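Local coordinates for protein endoribonuclease (Porcine reproductive and respiratory syndrome virus, PDB 5DA1) that is the NSP11 endoribonuclease of the EndoU family, whose beta interferon antagonism and nuclease activity depend on dimerization and which probably degrades viral polyuridine RNA, at residues 133-137 / 138-142. Residues are numbered along the deposited sequence; the frame is centred on the assembly and turned at random.
Sequences GDVKG and TTVGG
V135 and V140 face each other as the non-hydrogen-bonded pair of a tight two-residue beta hairpin, their side chains on one face of the ribbon. From V135, CB lies 3.6 Å from T139 O, and CG1 reaches over to V140 CG2 at 3.5 Å. A chi1 of -45° swings CG1 of V135 to the side of its backbone N, opposite the carbonyl carbon; V140 presents CG2 in the same way, and the two side chains meet at a slant.

Backbone bonds flank this pair on both sides. D134 and G141 exchange two, D134 N to G141 O at 3.1 Å and G141 N to D134 O at 2.9 Å. Toward the turn, K136 N donates to T139 O, and T139 N returns a bond to K136 O. The loop is a type II' turn, with G137 taking its positive phi of 60°.

D134, K136 and T139 occupy the other face. There K136 NZ forms a salt bridge along its own strand with D134 OD2 at 3.0 Å, meeting the syn lone pair of that oxygen.

The hairpin follows helix 128-131 and lies at the surface of the chain, in its EndoU-family part. D134 comes close to H129, a predicted active-site residue, while V135 and V140 pack on Y150 and on strands 161-167 and 171-178, where V140 and T139 touch K173, another predicted catalytic residue.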
ATOM      1  N   GLY A 133     -16.079   5.916   1.457  1.00 55.20           N
ATOM      2  CA  GLY A 133     -15.448   6.528   0.318  1.00 56.52           C
ATOM      3  C   GLY A 133     -16.459   6.986  -0.695  1.00 57.81           C
ATOM      4  O   GLY A 133     -17.604   6.514  -0.710  1.00 57.87           O
ATOM      5  N   ASP A 134     -16.036   7.937  -1.520  1.00 58.99           N
ATOM      6  CA  ASP A 134     -16.791   8.336  -2.698  1.00 60.67           C
ATOM      7  C   ASP A 134     -15.941   9.190  -3.626  1.00 60.86           C
ATOM      8  O   ASP A 134     -14.893   9.725  -3.224  1.00 60.90           O
ATOM      9  CB  ASP A 134     -18.099   9.051  -2.324  1.00 61.30           C
ATOM     10  CG  ASP A 134     -17.915  10.541  -2.049  1.00 64.13           C
ATOM     11  OD1 ASP A 134     -16.927  10.937  -1.348  1.00 65.55           O
ATOM     12  OD2 ASP A 134     -18.797  11.311  -2.527  1.00 67.19           O
ATOM     13  N   VAL A 135     -16.389   9.313  -4.870  1.00 60.96           N
ATOM     14  CA  VAL A 135     -15.616  10.054  -5.855  1.00 61.61           C
ATOM     15  C   VAL A 135     -16.374  11.298  -6.321  1.00 61.57           C
ATOM     16  O   VAL A 135     -17.582  11.294  -6.362  1.00 62.04           O
ATOM     17  CB  VAL A 135     -15.135   9.132  -7.046  1.00 61.44           C
ATOM     18  CG1 VAL A 135     -14.581   7.832  -6.498  1.00 60.95           C
ATOM     19  CG2 VAL A 135     -16.243   8.829  -8.051  1.00 61.91           C
ATOM     20  N   LYS A 136     -15.665  12.370  -6.618  1.00 62.04           N
ATOM     21  CA  LYS A 136     -16.253  13.487  -7.351  1.00 62.80           C
ATOM     22  C   LYS A 136     -15.350  13.823  -8.517  1.00 62.36           C
ATOM     23  O   LYS A 136     -14.301  14.458  -8.362  1.00 61.73           O
ATOM     24  CB  LYS A 136     -16.542  14.715  -6.460  1.00 63.43           C
ATOM     25  CG  LYS A 136     -18.050  14.983  -6.311  1.00 65.73           C
ATOM     26  CD  LYS A 136     -18.430  15.124  -4.849  1.00 69.56           C
ATOM     27  CE  LYS A 136     -19.554  14.146  -4.492  1.00 71.34           C
ATOM     28  NZ  LYS A 136     -19.782  14.114  -3.009  1.00 73.26           N
ATOM     29  N   GLY A 137     -15.775  13.358  -9.685  1.00 62.20           N
ATOM     30  CA  GLY A 137     -14.981  13.464 -10.886  1.00 61.98           C
ATOM     31  C   GLY A 137     -13.677  12.727 -10.685  1.00 61.58           C
ATOM     32  O   GLY A 137     -13.638  11.510 -10.692  1.00 62.09           O
ATOM     33  N   THR A 138     -12.628  13.498 -10.459  1.00 61.22           N
ATOM     34  CA  THR A 138     -11.255  13.040 -10.457  1.00 60.88           C
ATOM     35  C   THR A 138     -10.738  12.767  -9.028  1.00 60.86           C
ATOM     36  O   THR A 138      -9.623  12.268  -8.852  1.00 61.30           O
ATOM     37  CB  THR A 138     -10.389  14.068 -11.282  1.00 61.04           C
ATOM     38  OG1 THR A 138      -9.983  13.453 -12.502  1.00 60.99           O
ATOM     39  CG2 THR A 138      -9.155  14.626 -10.555  1.00 60.43           C
ATOM     40  N   THR A 139     -11.571  13.038  -8.022  1.00 60.00           N
ATOM     41  CA  THR A 139     -11.159  12.934  -6.631  1.00 59.23           C
ATOM     42  C   THR A 139     -11.967  11.925  -5.831  1.00 58.47           C
ATOM     43  O   THR A 139     -13.198  11.972  -5.838  1.00 58.63           O
ATOM     44  CB  THR A 139     -11.320  14.281  -5.910  1.00 59.70           C
ATOM     45  OG1 THR A 139     -11.241  15.350  -6.865  1.00 59.60           O
ATOM     46  CG2 THR A 139     -10.224  14.436  -4.814  1.00 59.99           C
ATOM     47  N   VAL A 140     -11.255  11.037  -5.130  1.00 57.08           N
ATOM     48  CA  VAL A 140     -11.795  10.154  -4.090  1.00 55.72           C
ATOM     49  C   VAL A 140     -11.550  10.776  -2.735  1.00 54.81           C
ATOM     50  O   VAL A 140     -10.511  11.356  -2.496  1.00 54.79           O
ATOM     51  CB  VAL A 140     -11.031   8.818  -4.026  1.00 55.42           C
ATOM     52  CG1 VAL A 140     -11.273   8.118  -2.697  1.00 56.27           C
ATOM     53  CG2 VAL A 140     -11.397   7.912  -5.168  1.00 56.20           C
ATOM     54  N   GLY A 141     -12.487  10.629  -1.818  1.00 54.00           N
ATOM     55  CA  GLY A 141     -12.185  10.962  -0.443  1.00 52.83           C
ATOM     56  C   GLY A 141     -12.893  10.027   0.498  1.00 52.02           C
ATOM     57  O   GLY A 141     -13.653   9.167   0.070  1.00 52.25           O
ATOM     58  N   GLY A 142     -12.646  10.209   1.785  1.00 51.16           N
ATOM     59  CA  GLY A 142     -13.394   9.527   2.803  1.00 50.09           C
ATOM     60  C   GLY A 142     -13.135   8.045   2.904  1.00 49.81           C
ATOM     61  O   GLY A 142     -14.029   7.303   3.260  1.00 50.54           O
TER